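Sensor protein kinase WalK (Staphylococcus aureus, PDB 4YWZ) is an essential histidine kinase of the WalKR two-component system, whose extracellular Cache-type domain, described here, probably senses signals at the cell surface. Local coordinates at residues I59-I71 with T74-A87. The protein carries 1 engineered substitution. Numbering follows the deposited sequence.
Sequences IGEIRFIDKDQII and TTKQSNRSLINQKA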
ATOM      1  N   ILE A  59       1.335  -7.896   4.059  1.00 18.27           N
ATOM      2  CA  ILE A  59       1.965  -8.744   5.092  1.00 18.46           C
ATOM      3  C   ILE A  59       2.007 -10.188   4.635  1.00 19.22           C
ATOM      4  O   ILE A  59       0.964 -10.798   4.222  1.00 22.23           O
ATOM      5  CB  ILE A  59       1.230  -8.568   6.405  1.00 20.52           C
ATOM      6  CG1 ILE A  59       1.596  -7.171   6.938  1.00 24.50           C
ATOM      7  CG2 ILE A  59       1.687  -9.685   7.398  1.00 23.38           C
ATOM      8  CD1 ILE A  59       1.079  -6.824   8.282  1.00 27.13           C
ATOM      9  N   GLY A  60       3.207 -10.780   4.661  1.00 18.41           N
ATOM     10  CA  GLY A  60       3.445 -12.191   4.378  1.00 20.66           C
ATOM     11  C   GLY A  60       3.079 -13.112   5.531  1.00 22.88           C
ATOM     12  O   GLY A  60       2.282 -14.027   5.404  1.00 23.27           O
ATOM     13  N   GLU A  61       3.655 -12.832   6.695  1.00 17.11           N
ATOM     14  CA  GLU A  61       3.451 -13.633   7.902  1.00 17.15           C
ATOM     15  C   GLU A  61       3.683 -12.773   9.138  1.00 17.09           C
ATOM     16  O   GLU A  61       4.466 -11.850   9.070  1.00 17.17           O
ATOM     17  CB  GLU A  61       4.477 -14.701   7.943  1.00 15.81           C
ATOM     18  CG  GLU A  61       4.246 -15.762   9.048  1.00 18.79           C
ATOM     19  CD  GLU A  61       5.309 -16.881   9.078  1.00 21.24           C
ATOM     20  OE1 GLU A  61       6.272 -16.897   8.290  1.00 23.55           O
ATOM     21  OE2 GLU A  61       5.230 -17.710   9.993  1.00 21.79           O
ATOM     22  N   ILE A  62       2.908 -13.030  10.188  1.00 16.47           N
ATOM     23  CA  ILE A  62       3.161 -12.434  11.489  1.00 15.32           C
ATOM     24  C   ILE A  62       3.391 -13.615  12.412  1.00 16.90           C
ATOM     25  O   ILE A  62       2.617 -14.611  12.409  1.00 18.60           O
ATOM     26  CB  ILE A  62       2.018 -11.563  11.992  1.00 17.07           C
ATOM     27  CG1 ILE A  62       1.605 -10.515  10.948  1.00 17.30           C
ATOM     28  CG2 ILE A  62       2.438 -10.956  13.341  1.00 17.16           C
ATOM     29  CD1 ILE A  62       0.414  -9.640  11.368  1.00 18.32           C
ATOM     30  N   ARG A  63       4.410 -13.514  13.336  1.00 15.54           N
ATOM     31  CA  ARG A  63       4.591 -14.475  14.430  1.00 18.28           C
ATOM     32  C   ARG A  63       4.567 -13.678  15.747  1.00 17.68           C
ATOM     33  O   ARG A  63       4.983 -12.530  15.805  1.00 17.19           O
ATOM     34  CB  ARG A  63       5.879 -15.197  14.358  1.00 17.45           C
ATOM     35  CG  ARG A  63       6.118 -15.907  12.995  1.00 16.65           C
ATOM     36  CD  ARG A  63       7.466 -16.554  12.827  1.00 17.41           C
ATOM     37  NE  ARG A  63       7.601 -17.094  11.474  1.00 19.12           N
ATOM     38  CZ  ARG A  63       8.765 -17.341  10.878  1.00 19.69           C
ATOM     39  NH1 ARG A  63       9.937 -17.237  11.566  1.00 22.59           N
ATOM     40  NH2 ARG A  63       8.760 -17.742   9.602  1.00 22.26           N
ATOM     41  N   PHE A  64       4.066 -14.310  16.786  1.00 17.95           N
ATOM     42  CA  PHE A  64       4.223 -13.851  18.162  1.00 17.75           C
ATOM     43  C   PHE A  64       5.134 -14.825  18.907  1.00 18.52           C
ATOM     44  O   PHE A  64       4.978 -16.019  18.873  1.00 18.37           O
ATOM     45  CB  PHE A  64       2.878 -13.684  18.884  1.00 19.86           C
ATOM     46  CG  PHE A  64       3.039 -13.220  20.327  1.00 19.41           C
ATOM     47  CD1 PHE A  64       3.324 -11.932  20.613  1.00 23.64           C
ATOM     48  CD2 PHE A  64       3.045 -14.191  21.382  1.00 24.43           C
ATOM     49  CE1 PHE A  64       3.581 -11.505  21.944  1.00 23.79           C
ATOM     50  CE2 PHE A  64       3.331 -13.751  22.696  1.00 30.08           C
ATOM     51  CZ  PHE A  64       3.544 -12.420  22.944  1.00 26.66           C
ATOM     52  N   ILE A  65       6.173 -14.237  19.488  1.00 20.39           N
ATOM     53  CA  ILE A  65       7.308 -14.893  20.109  1.00 18.24           C
ATOM     54  C   ILE A  65       7.392 -14.420  21.572  1.00 20.35           C
ATOM     55  O   ILE A  65       7.336 -13.200  21.860  1.00 20.37           O
ATOM     56  CB  ILE A  65       8.620 -14.611  19.360  1.00 19.15           C
ATOM     57  CG1 ILE A  65       8.496 -15.148  17.919  1.00 20.23           C
ATOM     58  CG2 ILE A  65       9.805 -15.184  20.132  1.00 23.30           C
ATOM     59  CD1 ILE A  65       9.396 -14.414  17.020  1.00 21.20           C
ATOM     60  N   ASP A  66       7.499 -15.360  22.500  1.00 21.17           N
ATOM     61  CA  ASP A  66       7.436 -14.949  23.891  1.00 23.53           C
ATOM     62  C   ASP A  66       8.802 -14.502  24.378  1.00 24.82           C
ATOM     63  O   ASP A  66       9.794 -14.514  23.667  1.00 22.94           O
ATOM     64  CB  ASP A  66       6.785 -16.046  24.847  1.00 24.74           C
ATOM     65  CG  ASP A  66       7.670 -17.243  25.075  1.00 26.41           C
ATOM     66  OD1 ASP A  66       8.852 -17.220  24.837  1.00 23.69           O
ATOM     67  OD2 ASP A  66       7.157 -18.273  25.601  1.00 30.34           O
ATOM     68  N   LYS A  67       8.859 -14.137  25.680  1.00 27.58           N
ATOM     69  CA  LYS A  67      10.125 -13.707  26.334  1.00 33.80           C
ATOM     70  C   LYS A  67      11.304 -14.616  26.261  1.00 33.55           C
ATOM     71  O   LYS A  67      12.452 -14.197  26.232  1.00 32.22           O
ATOM     72  CB  LYS A  67       9.879 -13.542  27.859  1.00 40.61           C
ATOM     73  CG  LYS A  67       9.221 -12.283  28.256  1.00 44.95           C
ATOM     74  CD  LYS A  67       9.532 -12.018  29.735  1.00 44.70           C
ATOM     75  CE  LYS A  67      10.803 -11.184  29.921  1.00 56.13           C
ATOM     76  NZ  LYS A  67      10.633  -9.694  29.657  1.00 52.66           N
ATOM     77  N   ASP A  68      11.021 -15.897  26.248  1.00 30.94           N
ATOM     78  CA  ASP A  68      12.038 -16.886  26.130  1.00 29.56           C
ATOM     79  C   ASP A  68      12.311 -17.324  24.716  1.00 27.72           C
ATOM     80  O   ASP A  68      12.919 -18.351  24.462  1.00 31.30           O
ATOM     81  CB  ASP A  68      11.610 -18.145  26.953  1.00 37.83           C
ATOM     82  CG  ASP A  68      11.394 -17.842  28.434  1.00 40.13           C
ATOM     83  OD1 ASP A  68      12.110 -17.036  29.003  1.00 43.98           O
ATOM     84  OD2 ASP A  68      10.442 -18.349  29.001  1.00 45.31           O
ATOM     85  N   GLN A  69      11.851 -16.535  23.704  1.00 26.15           N
ATOM     86  CA  GLN A  69      12.106 -16.776  22.307  1.00 24.97           C
ATOM     87  C   GLN A  69      11.363 -17.949  21.714  1.00 23.16           C
ATOM     88  O   GLN A  69      11.676 -18.442  20.615  1.00 22.77           O
ATOM     89  CB  GLN A  69      13.602 -16.827  22.018  1.00 29.00           C
ATOM     90  CG  GLN A  69      14.263 -15.572  22.484  1.00 30.42           C
ATOM     91  CD  GLN A  69      15.732 -15.688  22.390  1.00 37.66           C
ATOM     92  OE1 GLN A  69      16.306 -15.872  21.260  1.00 35.91           O
ATOM     93  NE2 GLN A  69      16.391 -15.424  23.543  1.00 43.61           N
ATOM     94  N   ILE A  70      10.299 -18.385  22.368  1.00 22.64           N
ATOM     95  CA  ILE A  70       9.507 -19.473  21.822  1.00 22.55           C
ATOM     96  C   ILE A  70       8.426 -18.925  20.920  1.00 19.25           C
ATOM     97  O   ILE A  70       7.737 -17.940  21.280  1.00 20.41           O
ATOM     98  CB  ILE A  70       8.810 -20.215  22.995  1.00 24.99           C
ATOM     99  CG1 ILE A  70       9.833 -20.792  23.993  1.00 30.21           C
ATOM    100  CG2 ILE A  70       7.916 -21.318  22.444  1.00 26.09           C
ATOM    101  CD1 ILE A  70      10.780 -21.727  23.342  1.00 32.19           C
ATOM    102  N   ILE A  71       8.321 -19.507  19.725  1.00 20.85           N
ATOM    103  CA  ILE A  71       7.281 -19.168  18.780  1.00 18.90           C
ATOM    104  C   ILE A  71       5.959 -19.682  19.302  1.00 22.01           C
ATOM    105  O   ILE A  71       5.750 -20.898  19.407  1.00 24.53           O
ATOM    106  CB  ILE A  71       7.584 -19.653  17.393  1.00 20.03           C
ATOM    107  CG1 ILE A  71       8.869 -19.008  16.884  1.00 21.59           C
ATOM    108  CG2 ILE A  71       6.460 -19.291  16.432  1.00 22.01           C
ATOM    109  CD1 ILE A  71       9.540 -19.678  15.708  1.00 24.19           C
ATOM    110  N   THR A  74       1.642 -18.278  14.731  1.00 21.76           N
ATOM    111  CA  THR A  74       1.903 -17.797  13.393  1.00 21.02           C
ATOM    112  C   THR A  74       0.601 -17.681  12.619  1.00 23.67           C
ATOM    113  O   THR A  74      -0.375 -18.414  12.865  1.00 24.65           O
ATOM    114  CB  THR A  74       2.865 -18.717  12.584  1.00 23.29           C
ATOM    115  OG1 THR A  74       3.008 -18.201  11.249  1.00 24.48           O
ATOM    116  CG2 THR A  74       2.416 -20.181  12.493  1.00 24.95           C
ATOM    117  N   THR A  75       0.603 -16.776  11.647  1.00 23.18           N
ATOM    118  CA  THR A  75      -0.507 -16.619  10.701  1.00 22.59           C
ATOM    119  C   THR A  75      -0.403 -17.509   9.455  1.00 24.13           C
ATOM    120  O   THR A  75      -1.412 -17.606   8.706  1.00 25.80           O
ATOM    121  CB  THR A  75      -0.602 -15.225  10.223  1.00 19.85           C
ATOM    122  OG1 THR A  75       0.591 -14.845   9.501  1.00 18.78           O
ATOM    123  CG2 THR A  75      -0.787 -14.302  11.393  1.00 23.32           C
ATOM    124  N   LYS A  76       0.705 -18.201   9.297  1.00 22.94           N
ATOM    125  CA  LYS A  76       0.979 -19.048   8.135  1.00 27.67           C
ATOM    126  C   LYS A  76       0.839 -20.524   8.475  1.00 31.88           C
ATOM    127  O   LYS A  76       1.651 -21.137   9.211  1.00 30.11           O
ATOM    128  CB  LYS A  76       2.332 -18.670   7.497  1.00 27.63           C
ATOM    129  CG  LYS A  76       2.669 -19.466   6.263  1.00 36.46           C
ATOM    130  CD  LYS A  76       3.831 -18.904   5.417  1.00 39.58           C
ATOM    131  CE  LYS A  76       3.766 -17.458   4.991  1.00 44.38           C
ATOM    132  NZ  LYS A  76       2.754 -17.005   3.966  1.00 52.32           N
ATOM    133  N   GLN A  77      -0.270 -21.089   7.988  1.00 35.95           N
ATOM    134  CA  GLN A  77      -0.620 -22.504   8.291  1.00 38.69           C
ATOM    135  C   GLN A  77       0.511 -23.483   7.920  1.00 33.63           C
ATOM    136  O   GLN A  77       0.815 -24.426   8.652  1.00 32.27           O
ATOM    137  CB  GLN A  77      -1.966 -22.820   7.596  1.00 49.83           C
ATOM    138  CG  GLN A  77      -2.470 -24.244   7.734  1.00 56.64           C
ATOM    139  CD  GLN A  77      -2.842 -24.839   6.374  1.00 72.46           C
ATOM    140  OE1 GLN A  77      -1.981 -25.355   5.639  1.00 80.44           O
ATOM    141  NE2 GLN A  77      -4.126 -24.754   6.023  1.00 72.45           N
ATOM    142  N   SER A  78       1.227 -23.228   6.823  1.00 31.64           N
ATOM    143  CA  SER A  78       2.346 -24.060   6.391  1.00 37.05           C
ATOM    144  C   SER A  78       3.551 -24.003   7.320  1.00 34.28           C
ATOM    145  O   SER A  78       4.423 -24.814   7.185  1.00 35.89           O
ATOM    146  CB  SER A  78       2.771 -23.682   4.943  1.00 40.09           C
ATOM    147  OG  SER A  78       3.278 -22.325   4.827  1.00 43.30           O
ATOM    148  N   ASN A  79       3.565 -23.069   8.298  1.00 29.34           N
ATOM    149  CA  ASN A  79       4.604 -22.949   9.289  1.00 28.16           C
ATOM    150  C   ASN A  79       4.143 -23.344  10.674  1.00 28.51           C
ATOM    151  O   ASN A  79       4.837 -23.074  11.677  1.00 27.96           O
ATOM    152  CB  ASN A  79       5.035 -21.484   9.366  1.00 27.23           C
ATOM    153  CG  ASN A  79       6.058 -21.141   8.330  1.00 35.49           C
ATOM    154  OD1 ASN A  79       6.645 -22.021   7.684  1.00 32.64           O
ATOM    155  ND2 ASN A  79       6.241 -19.852   8.118  1.00 28.26           N
ATOM    156  N   ARG A  80       3.014 -24.070  10.760  1.00 33.67           N
ATOM    157  CA  ARG A  80       2.582 -24.580  12.054  1.00 36.22           C
ATOM    158  C   ARG A  80       3.643 -25.454  12.783  1.00 28.67           C
ATOM    159  O   ARG A  80       3.641 -25.501  14.050  1.00 28.75           O
ATOM    160  CB  ARG A  80       1.171 -25.235  11.944  1.00 47.24           C
ATOM    161  CG  ARG A  80       1.125 -26.762  12.066  1.00 60.41           C
ATOM    162  CD  ARG A  80      -0.272 -27.335  11.734  1.00 73.98           C
ATOM    163  NE  ARG A  80      -0.646 -27.067  10.332  1.00 82.18           N
ATOM    164  CZ  ARG A  80      -0.095 -27.648   9.259  1.00 79.93           C
ATOM    165  NH1 ARG A  80       0.856 -28.569   9.394  1.00 79.53           N
ATOM    166  NH2 ARG A  80      -0.499 -27.312   8.036  1.00 77.94           N
ATOM    167  N   SER A  81       4.559 -26.100  12.060  1.00 29.97           N
ATOM    168  CA  SER A  81       5.653 -26.801  12.724  1.00 33.93           C
ATOM    169  C   SER A  81       6.610 -25.912  13.584  1.00 33.78           C
ATOM    170  O   SER A  81       7.270 -26.411  14.499  1.00 31.37           O
ATOM    171  CB  SER A  81       6.442 -27.639  11.755  1.00 36.66           C
ATOM    172  OG  SER A  81       7.117 -26.876  10.785  1.00 37.09           O
ATOM    173  N   LEU A  82       6.676 -24.588  13.307  1.00 27.27           N
ATOM    174  CA  LEU A  82       7.499 -23.705  14.115  1.00 26.29           C
ATOM    175  C   LEU A  82       6.973 -23.501  15.514  1.00 23.67           C
ATOM    176  O   LEU A  82       7.750 -23.078  16.384  1.00 26.42           O
ATOM    177  CB  LEU A  82       7.636 -22.333  13.456  1.00 25.11           C
ATOM    178  CG  LEU A  82       8.250 -22.282  12.044  1.00 29.35           C
ATOM    179  CD1 LEU A  82       8.283 -20.841  11.603  1.00 30.49           C
ATOM    180  CD2 LEU A  82       9.630 -22.944  12.048  1.00 34.56           C
ATOM    181  N   ILE A  83       5.666 -23.683  15.744  1.00 24.44           N
ATOM    182  CA  ILE A  83       5.065 -23.394  17.061  1.00 24.76           C
ATOM    183  C   ILE A  83       5.816 -24.218  18.123  1.00 25.13           C
ATOM    184  O   ILE A  83       6.096 -25.424  17.919  1.00 26.66           O
ATOM    185  CB  ILE A  83       3.536 -23.665  17.053  1.00 27.07           C
ATOM    186  CG1 ILE A  83       2.853 -22.714  16.052  1.00 35.26           C
ATOM    187  CG2 ILE A  83       2.931 -23.535  18.442  1.00 29.25           C
ATOM    188  CD1 ILE A  83       1.538 -23.252  15.568  1.00 40.79           C
ATOM    189  N   ASN A  84       6.133 -23.584  19.236  1.00 25.91           N
ATOM    190  CA  ASN A  84       6.891 -24.108  20.340  1.00 26.73           C
ATOM    191  C   ASN A  84       8.406 -24.321  20.128  1.00 26.39           C
ATOM    192  O   ASN A  84       9.090 -24.770  21.041  1.00 28.88           O
ATOM    193  CB  ASN A  84       6.254 -25.418  20.833  1.00 32.46           C
ATOM    194  CG  ASN A  84       4.895 -25.164  21.429  1.00 33.91           C
ATOM    195  OD1 ASN A  84       4.699 -24.192  22.131  1.00 38.28           O
ATOM    196  ND2 ASN A  84       3.944 -25.968  21.075  1.00 39.72           N
ATOM    197  N   GLN A  85       8.915 -23.976  18.972  1.00 26.80           N
ATOM    198  CA  GLN A  85      10.337 -23.946  18.734  1.00 25.64           C
ATOM    199  C   GLN A  85      10.914 -22.601  19.115  1.00 24.49           C
ATOM    200  O   GLN A  85      10.234 -21.596  19.099  1.00 22.55           O
ATOM    201  CB  GLN A  85      10.602 -24.271  17.277  1.00 25.73           C
ATOM    202  CG  GLN A  85       9.995 -25.623  16.924  1.00 33.72           C
ATOM    203  CD  GLN A  85      10.322 -26.230  15.578  1.00 49.71           C
ATOM    204  OE1 GLN A  85      10.253 -25.595  14.523  1.00 52.41           O
ATOM    205  NE2 GLN A  85      10.585 -27.529  15.605  1.00 60.93           N
ATOM    206  N   LYS A  86      12.210 -22.595  19.454  1.00 23.92           N
ATOM    207  CA  LYS A  86      12.954 -21.387  19.581  1.00 22.97           C
ATOM    208  C   LYS A  86      13.094 -20.669  18.247  1.00 22.99           C
ATOM    209  O   LYS A  86      13.374 -21.269  17.223  1.00 23.48           O
ATOM    210  CB  LYS A  86      14.387 -21.715  20.095  1.00 26.45           C
ATOM    211  CG  LYS A  86      14.440 -22.199  21.548  1.00 30.81           C
ATOM    212  CD  LYS A  86      14.425 -21.094  22.571  1.00 36.29           C
ATOM    213  CE  LYS A  86      14.181 -21.705  23.952  1.00 42.77           C
ATOM    214  NZ  LYS A  86      14.502 -20.715  25.032  1.00 42.53           N
ATOM    215  N   ALA A  87      12.931 -19.339  18.277  1.00 22.65           N
ATOM    216  CA  ALA A  87      13.054 -18.523  17.053  1.00 23.34           C
ATOM    217  C   ALA A  87      14.483 -18.485  16.550  1.00 21.18           C
ATOM    218  O   ALA A  87      14.676 -18.423  15.322  1.00 21.61           O
ATOM    219  CB  ALA A  87      12.589 -17.110  17.329  1.00 22.80           C
TER
HETATM  220  O   HOH W   1       0.530 -15.434   7.027  1.00 26.52           O
HETATM  221  O   HOH W   2       1.056 -15.019   2.874  1.00 47.92           O
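Leu82 lays its CD1 methyl over the centre of one face of the Arg63 guanidinium, 3.6 Å from CZ, while Glu61 OE2 lies at the edge in the plane of the group. Arginine suits this place because its flat head accepts a methyl on its face and still bonds through its rim: it grips the Glu61 carboxylate side-on, NE binding OE2 at 178° and NH2 binding OE1. Asn79, its amide plane 81° from the guanidinium, brings ND2 within 3.0 Å of Glu61 OE2, meeting that oxygen from above the carboxylate plane. Thr74 OG1 takes the anti lone pair of the same OE2 at 2.6 Å. With OE2 gripped by three donors and OE1 held as well, the carboxylate's rotation is restrained, and its charged form is probably favoured. Glu61 extends to them with CG anti to its backbone N (chi1 -171°). Thr74 OG1 also accepts from Lys76 N, forming an ST turn where the strand gives way to the loop.

This is one edge of the five-stranded antiparallel sheet of the Cache-type domain: strand 59-66 pairs with the outer strand 71-74, and Arg63 faces Thr74 in a non-hydrogen-bonded pair. Past it, Thr75 OG1 accepts from Ile62 N at 3.0 Å while Thr75 N donates to Ile62 O, so the small hydroxyl appears to stand in for a strand carbonyl; its side chain also packs on helix 46-54.

At the far end, the type I turn Asp66-Gln69 meets the returning loop. Ile71 N binds Gln85 O, Ala87 N binds Gln69 O, and Asn84 N reaches Ile71 O at 2.7 Å. Beta-branched Ile71 sets CD1 4.0 Å from Leu82 CB and CG1 against the compact Ala87 CB. Lys86 runs its methylenes past Ile70 CD1 and delivers NZ to Asp68 O at 2.9 Å, in the carbonyl plane.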